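Local coordinates for protein beta-glucosidase (Saccharopolyspora erythraea D, PDB 5M6G) that probably hydrolyses terminal, non-reducing beta-D-glucosyl residues with release of beta-D-glucose, as a two-domain enzyme of glycosyl hydrolase family 3, at residues F348-Y351 / L352-E355; A405-A408 / V409-S412; L416-D419 / G420-L424. All coordinates share one frame; numbering follows the deposited sequence.

The three contacts are local ones, following one another along the chain. Interaction 1 lies on helix 345-357, in the N-terminal TIM-barrel-type domain, and its centre is about 48 Å from that of interaction 2 and about 63 Å from that of interaction 3, both on the other side of the chain's centre. Interactions 2 and 3 have centres about 19 Å apart, because helix 399-412 runs on into strand 414-418 of the C-terminal domain. None supplies a residue to the sorbitol pocket, which draws Asp129 and Asp310 from the N-terminal domain and Glu505 from the C-terminal one. Bound magnesium ions lie about 9 Å from the Tyr351 side chain and about 11 Å from that of Ala405.

Interaction 1: residues F348-Y351 / L352-E355; sequences FIDY and LRAE
At the edge of the Arg353 guanidinium, close to its plane, lie Asp350 OD1 and two waters, while Ile349 CG2 approaches NH2 at 3.8 Å. The direct salt bridge is single: NH1 donates to Asp350 OD1 over 2.9 Å, meeting it from its anti side but 32° out of the carboxylate plane, and the two flat groups are turned 47° apart. A bend at chi3 (-67°) curls the long Arg353 chain back to this aspartate. One water joins NH1 to Asp350 O, and a second joins NH2 to OD1; NE pairs with Asp61. Arginine suits the place because each of its three nitrogens finds an acceptor.

On the buried side, Leu352 CD2 lies 3.9 Å from CE2 of the Phe348 ring. A third water donates to Tyr351 O and to Glu355 OE2, whose carboxylate also forms salt bridges with Arg329 and Arg360. The pattern is an i to i+3 salt bridge on one side of a helix of the N-terminal barrel-type domain, with apolar Phe348, Ile349 and Leu352 turned inward: Ile349 and Leu352 rest against Leu64 of helix 60-66, Phe348 and Leu352 pack on helix 325-334, and Phe348 and Ile349 reach Val68 of strand 68-71.

Interaction 2: residues A405-A408 / V409-S412; sequences ARQA and VRES
Gln407 links Arg410 and Glu411 through the two ends of its amide. Its NE2 donates to Glu411 OE2 over 2.6 Å, nearly straight at 171°; the acceptor lies in the amide plane and offers its anti lone pair. Its OE1 accepts a hydrogen bond from Arg410 NH1, modelled at a doubtfully short 2.5 Å. With a turn at chi2 (65°), the Gln407 side chain crosses that of Arg410 at about a right angle and that of Glu411 obliquely, and glutamine fits because it can accept from a cation and donate to an anion together.

Among the charged groups, Arg410 NH2 sits over one face of the Arg406 guanidinium, 2.9 Å from NE, with the planes 50° apart. The two arginines gather round one carboxylate: both NE atoms form salt bridges with Asp571 OD2, an anion that would offset their charges. Arg406 CG in turn lies over a face of the Arg410 guanidinium.

Backbone bonds of the helical i to i+4 kind include Val409 N to Ala405 O, 2.8 Å. Ser412 OG donates back to Val409 O at 2.8 Å, its hydroxyl folded onto the helix.

Apolar packing involves the other side: small Ala408 lets Leu149, Leu157 and Ile161 come close, and Val409 meets Val569 of helix 567-573. With Arg406, Gln407, Arg410 and Glu411 on a partly exposed polar side and Ala405, Ala408 and Val409 on a buried apolar one, this is an amphipathic helix, here leading into an edge strand of the C-terminal domain.

Interaction 3: residues L416-D419 / G420-L424; sequences LRND and GVLPL
Gly420 N donates to Asn418 OD1 over 3.0 Å, arriving well above the plane of the amide carbonyl. Its backbone angles (phi 126°, psi -15°) would jam a CB against the preceding carbonyl oxygen, which is why glycine is suited here. Next, Val421 N turns to the neighbouring carboxylate and donates to Asp419 OD1 at 3.1 Å. Asp419 CG lies between the residue's own N and carbonyl carbon (chi1 69°), which puts OD1 within reach of Val421 N, while OD2 is held by Asn554. Both bonds run from a side-chain oxygen to the N-H two residues on, so the chain makes two successive, overlapping Asx turns as it leaves strand 414-418, an edge strand that carries a classic beta bulge at Leu416 and Arg417 opposite Leu556.

Leu422 is gripped at both backbone polar atoms by the Asn418 amide. Its N donates to Asn418 OD1 at 3.0 Å, from the face opposite Gly420 N. Its O accepts from Asn418 ND2 at 2.9 Å; this oxygen lies near the Asn418 amide plane, while ND2 stands above the plane of the Leu422 carbonyl. Asparagine suits this role because one flat group both accepts and donates, which fixes its rotation. The Leu422 side chain meets Val535 and Ala555 of the sheet.

Interaction 1: residues F348-Y351 / L352-E355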
loop_
_atom_site.group_PDB
_atom_site.type_symbol
_atom_site.label_atom_id
_atom_site.label_comp_id
_atom_site.label_asym_id
_atom_site.label_seq_id
_atom_site.Cartn_x
_atom_site.Cartn_y
_atom_site.Cartn_z
ATOM N N PHE A 348 7.228 -14.077 -23.003
ATOM C CA PHE A 348 8.051 -14.388 -21.836
ATOM C C PHE A 348 8.332 -15.886 -21.758
ATOM O O PHE A 348 9.481 -16.308 -21.558
ATOM C CB PHE A 348 7.377 -13.904 -20.548
ATOM C CG PHE A 348 8.182 -14.200 -19.307
ATOM C CD1 PHE A 348 9.186 -13.338 -18.900
ATOM C CD2 PHE A 348 7.960 -15.354 -18.573
ATOM C CE1 PHE A 348 9.938 -13.610 -17.785
ATOM C CE2 PHE A 348 8.707 -15.631 -17.456
ATOM C CZ PHE A 348 9.706 -14.752 -17.057
ATOM N N ILE A 349 7.290 -16.706 -21.926
ATOM C CA ILE A 349 7.468 -18.151 -21.833
ATOM C C ILE A 349 8.420 -18.643 -22.918
ATOM O O ILE A 349 9.321 -19.448 -22.648
ATOM C CB ILE A 349 6.104 -18.863 -21.896
ATOM C CG1 ILE A 349 5.292 -18.544 -20.630
ATOM C CG2 ILE A 349 6.305 -20.355 -22.062
ATOM C CD1 ILE A 349 3.831 -18.931 -20.715
ATOM N N ASP A 350 8.256 -18.148 -24.150
ATOM C CA ASP A 350 9.136 -18.557 -25.245
ATOM C C ASP A 350 10.583 -18.170 -24.964
ATOM O O ASP A 350 11.500 -18.977 -25.161
ATOM C CB ASP A 350 8.667 -17.943 -26.565
ATOM C CG ASP A 350 7.398 -18.597 -27.097
ATOM O OD1 ASP A 350 7.049 -19.692 -26.616
ATOM O OD2 ASP A 350 6.763 -18.025 -28.000
ATOM N N TYR A 351 10.806 -16.934 -24.499
ATOM C CA TYR A 351 12.162 -16.495 -24.175
ATOM C C TYR A 351 12.775 -17.362 -23.084
ATOM O O TYR A 351 13.929 -17.784 -23.188
ATOM C CB TYR A 351 12.165 -15.029 -23.732
ATOM C CG TYR A 351 12.080 -14.005 -24.843
ATOM C CD1 TYR A 351 12.031 -14.387 -26.182
ATOM C CD2 TYR A 351 12.042 -12.649 -24.547
ATOM C CE1 TYR A 351 11.946 -13.435 -27.191
ATOM C CE2 TYR A 351 11.957 -11.693 -25.543
ATOM C CZ TYR A 351 11.913 -12.089 -26.860
ATOM O OH TYR A 351 11.833 -11.131 -27.840
ATOM N N LEU A 352 12.026 -17.605 -22.004
ATOM C CA LEU A 352 12.591 -18.362 -20.892
ATOM C C LEU A 352 12.872 -19.801 -21.303
ATOM O O LEU A 352 13.882 -20.379 -20.891
ATOM C CB LEU A 352 11.653 -18.313 -19.683
ATOM C CG LEU A 352 12.219 -18.885 -18.381
ATOM C CD1 LEU A 352 13.660 -18.405 -18.129
ATOM C CD2 LEU A 352 11.320 -18.525 -17.200
ATOM N N ARG A 353 11.991 -20.391 -22.118
ATOM C CA ARG A 353 12.236 -21.744 -22.608
ATOM C C ARG A 353 13.574 -21.818 -23.331
ATOM O O ARG A 353 14.369 -22.739 -23.099
ATOM C CB ARG A 353 11.107 -22.196 -23.534
ATOM C CG ARG A 353 11.188 -23.693 -23.868
ATOM C CD ARG A 353 10.282 -24.086 -25.019
ATOM N NE ARG A 353 8.869 -23.962 -24.668
ATOM C CZ ARG A 353 8.061 -23.012 -25.131
ATOM N NH1 ARG A 353 8.519 -22.099 -25.981
ATOM N NH2 ARG A 353 6.790 -22.989 -24.763
ATOM N N ALA A 354 13.847 -20.840 -24.204
ATOM C CA ALA A 354 15.106 -20.834 -24.947
ATOM C C ALA A 354 16.302 -20.656 -24.021
ATOM O O ALA A 354 17.351 -21.264 -24.237
ATOM C CB ALA A 354 15.092 -19.739 -26.010
ATOM N N GLU A 355 16.173 -19.811 -22.992
ATOM C CA GLU A 355 17.263 -19.665 -22.032
ATOM C C GLU A 355 17.536 -20.981 -21.317
ATOM O O GLU A 355 18.696 -21.352 -21.090
ATOM C CB GLU A 355 16.937 -18.572 -21.010
ATOM C CG GLU A 355 16.839 -17.172 -21.593
ATOM C CD GLU A 355 18.108 -16.744 -22.306
ATOM O OE1 GLU A 355 19.204 -16.845 -21.706
ATOM O OE2 GLU A 355 18.004 -16.320 -23.475
HETATM O O HOH W 1 11.067 -21.030 -26.925
HETATM O O HOH W 2 4.810 -20.981 -25.866
HETATM O O HOH W 3 15.615 -16.324 -24.702
#

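Interaction 2: residues A405-A408 / V409-S412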
loop_
_atom_site.group_PDB
_atom_site.type_symbol
_atom_site.label_atom_id
_atom_site.label_comp_id
_atom_site.label_asym_id
_atom_site.label_seq_id
_atom_site.Cartn_x
_atom_site.Cartn_y
_atom_site.Cartn_z
ATOM N N ALA A 405 -11.654 1.253 10.991
ATOM C CA ALA A 405 -10.995 2.272 10.191
ATOM C C ALA A 405 -11.085 3.632 10.868
ATOM O O ALA A 405 -10.102 4.375 10.916
ATOM C CB ALA A 405 -11.620 2.327 8.803
ATOM N N ARG A 406 -12.269 3.972 11.385
ATOM C CA ARG A 406 -12.444 5.223 12.114
ATOM C C ARG A 406 -11.490 5.313 13.299
ATOM O O ARG A 406 -10.961 6.392 13.608
ATOM C CB ARG A 406 -13.901 5.328 12.578
ATOM C CG ARG A 406 -14.267 6.647 13.237
ATOM C CD ARG A 406 -15.735 6.657 13.641
ATOM N NE ARG A 406 -16.074 7.886 14.361
ATOM C CZ ARG A 406 -17.260 8.127 14.915
ATOM N NH1 ARG A 406 -18.218 7.221 14.835
ATOM N NH2 ARG A 406 -17.485 9.267 15.563
ATOM N N GLN A 407 -11.272 4.197 13.993
ATOM C CA GLN A 407 -10.336 4.221 15.106
ATOM C C GLN A 407 -8.920 4.492 14.605
ATOM O O GLN A 407 -8.153 5.217 15.252
ATOM C CB GLN A 407 -10.424 2.907 15.894
ATOM C CG GLN A 407 -9.495 2.846 17.120
ATOM C CD GLN A 407 -9.856 3.869 18.196
ATOM O OE1 GLN A 407 -11.006 4.303 18.297
ATOM N NE2 GLN A 407 -8.872 4.251 19.007
ATOM N N ALA A 408 -8.577 3.967 13.424
ATOM C CA ALA A 408 -7.263 4.247 12.849
ATOM C C ALA A 408 -7.153 5.703 12.414
ATOM O O ALA A 408 -6.101 6.330 12.589
ATOM C CB ALA A 408 -6.992 3.311 11.670
ATOM N N VAL A 409 -8.228 6.263 11.845
ATOM C CA VAL A 409 -8.235 7.690 11.531
ATOM C C VAL A 409 -7.930 8.504 12.783
ATOM O O VAL A 409 -7.026 9.352 12.787
ATOM C CB VAL A 409 -9.582 8.105 10.911
ATOM C CG1 VAL A 409 -9.629 9.639 10.735
ATOM C CG2 VAL A 409 -9.807 7.381 9.583
ATOM N N ARG A 410 -8.672 8.244 13.866
ATOM C CA ARG A 410 -8.471 8.949 15.133
ATOM C C ARG A 410 -7.012 8.911 15.561
ATOM O O ARG A 410 -6.389 9.947 15.813
ATOM C CB ARG A 410 -9.322 8.317 16.240
ATOM C CG ARG A 410 -10.777 8.618 16.216
ATOM C CD ARG A 410 -11.495 7.705 17.196
ATOM N NE ARG A 410 -12.918 7.637 16.894
ATOM C CZ ARG A 410 -13.649 6.536 17.010
ATOM N NH1 ARG A 410 -13.090 5.403 17.420
ATOM N NH2 ARG A 410 -14.940 6.567 16.712
ATOM N N GLU A 411 -6.462 7.703 15.671
ATOM C CA GLU A 411 -5.133 7.547 16.235
ATOM C C GLU A 411 -4.043 8.062 15.305
ATOM O O GLU A 411 -2.937 8.343 15.772
ATOM C CB GLU A 411 -4.897 6.073 16.592
ATOM C CG GLU A 411 -5.837 5.569 17.694
ATOM C CD GLU A 411 -5.528 4.144 18.144
ATOM O OE1 GLU A 411 -4.341 3.750 18.139
ATOM O OE2 GLU A 411 -6.480 3.420 18.508
ATOM N N SER A 412 -4.331 8.209 14.007
ATOM C CA SER A 412 -3.322 8.675 13.069
ATOM C C SER A 412 -3.152 10.189 13.095
ATOM O O SER A 412 -2.125 10.688 12.617
ATOM C CB SER A 412 -3.668 8.223 11.647
ATOM O OG SER A 412 -4.806 8.905 11.139
#

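Interaction 3: residues L416-D419 / G420-L424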
loop_
_atom_site.group_PDB
_atom_site.type_symbol
_atom_site.label_atom_id
_atom_site.label_comp_id
_atom_site.label_asym_id
_atom_site.label_seq_id
_atom_site.Cartn_x
_atom_site.Cartn_y
_atom_site.Cartn_z
ATOM N N LEU A 416 -0.013 19.275 16.085
ATOM C CA LEU A 416 1.286 19.916 15.964
ATOM C C LEU A 416 1.343 21.322 16.539
ATOM O O LEU A 416 2.419 21.761 16.958
ATOM C CB LEU A 416 1.705 19.964 14.491
ATOM C CG LEU A 416 1.914 18.593 13.852
ATOM C CD1 LEU A 416 2.064 18.713 12.329
ATOM C CD2 LEU A 416 3.114 17.871 14.492
ATOM N N ARG A 417 0.226 22.047 16.538
ATOM C CA ARG A 417 0.139 23.362 17.159
ATOM C C ARG A 417 -1.269 23.522 17.697
ATOM O O ARG A 417 -2.227 23.055 17.076
ATOM C CB ARG A 417 0.441 24.506 16.183
ATOM C CG ARG A 417 1.897 24.607 15.744
ATOM C CD ARG A 417 2.753 25.346 16.780
ATOM N NE ARG A 417 4.159 25.330 16.400
ATOM C CZ ARG A 417 4.721 26.236 15.609
ATOM N NH1 ARG A 417 3.984 27.230 15.123
ATOM N NH2 ARG A 417 6.008 26.151 15.300
ATOM N N ASN A 418 -1.387 24.175 18.849
ATOM C CA ASN A 418 -2.707 24.455 19.407
ATOM C C ASN A 418 -2.570 25.552 20.447
ATOM O O ASN A 418 -1.931 25.339 21.480
ATOM C CB ASN A 418 -3.304 23.201 20.034
ATOM C CG ASN A 418 -4.676 23.443 20.598
ATOM O OD1 ASN A 418 -5.380 24.356 20.164
ATOM N ND2 ASN A 418 -5.069 22.627 21.567
ATOM N N ASP A 419 -3.176 26.711 20.197
ATOM C CA ASP A 419 -3.148 27.786 21.182
ATOM C C ASP A 419 -4.318 27.722 22.149
ATOM O O ASP A 419 -4.436 28.588 23.018
ATOM C CB ASP A 419 -3.106 29.149 20.482
ATOM C CG ASP A 419 -4.395 29.484 19.750
ATOM O OD1 ASP A 419 -5.321 28.646 19.732
ATOM O OD2 ASP A 419 -4.480 30.598 19.180
ATOM N N GLY A 420 -5.180 26.719 22.021
ATOM C CA GLY A 420 -6.333 26.601 22.887
ATOM C C GLY A 420 -7.624 26.484 22.111
ATOM O O GLY A 420 -8.654 26.113 22.674
ATOM N N VAL A 421 -7.581 26.802 20.812
ATOM C CA VAL A 421 -8.781 26.700 19.992
ATOM C C VAL A 421 -9.298 25.266 19.970
ATOM O O VAL A 421 -10.518 25.037 19.929
ATOM C CB VAL A 421 -8.512 27.250 18.573
ATOM C CG1 VAL A 421 -7.352 26.504 17.900
ATOM C CG2 VAL A 421 -9.780 27.196 17.721
ATOM N N LEU A 422 -8.402 24.282 20.053
ATOM C CA LEU A 422 -8.828 22.881 20.091
ATOM C C LEU A 422 -8.757 22.364 21.525
ATOM O O LEU A 422 -7.881 22.772 22.288
ATOM C CB LEU A 422 -7.963 22.016 19.157
ATOM C CG LEU A 422 -8.085 22.285 17.652
ATOM C CD1 LEU A 422 -7.251 21.278 16.842
ATOM C CD2 LEU A 422 -9.536 22.248 17.206
ATOM N N PRO A 423 -9.689 21.478 21.906
ATOM C CA PRO A 423 -10.796 20.978 21.078
ATOM C C PRO A 423 -11.917 21.997 20.903
ATOM O O PRO A 423 -12.145 22.829 21.778
ATOM C CB PRO A 423 -11.301 19.759 21.858
ATOM C CG PRO A 423 -10.921 20.025 23.263
ATOM C CD PRO A 423 -9.646 20.829 23.227
ATOM N N LEU A 424 -12.595 21.930 19.765
ATOM C CA LEU A 424 -13.763 22.765 19.537
ATOM C C LEU A 424 -14.931 22.269 20.375
ATOM O O LEU A 424 -15.146 21.062 20.521
ATOM C CB LEU A 424 -14.149 22.752 18.059
ATOM C CG LEU A 424 -13.107 23.256 17.062
ATOM C CD1 LEU A 424 -13.577 22.957 15.644
ATOM C CD2 LEU A 424 -12.817 24.737 17.256
#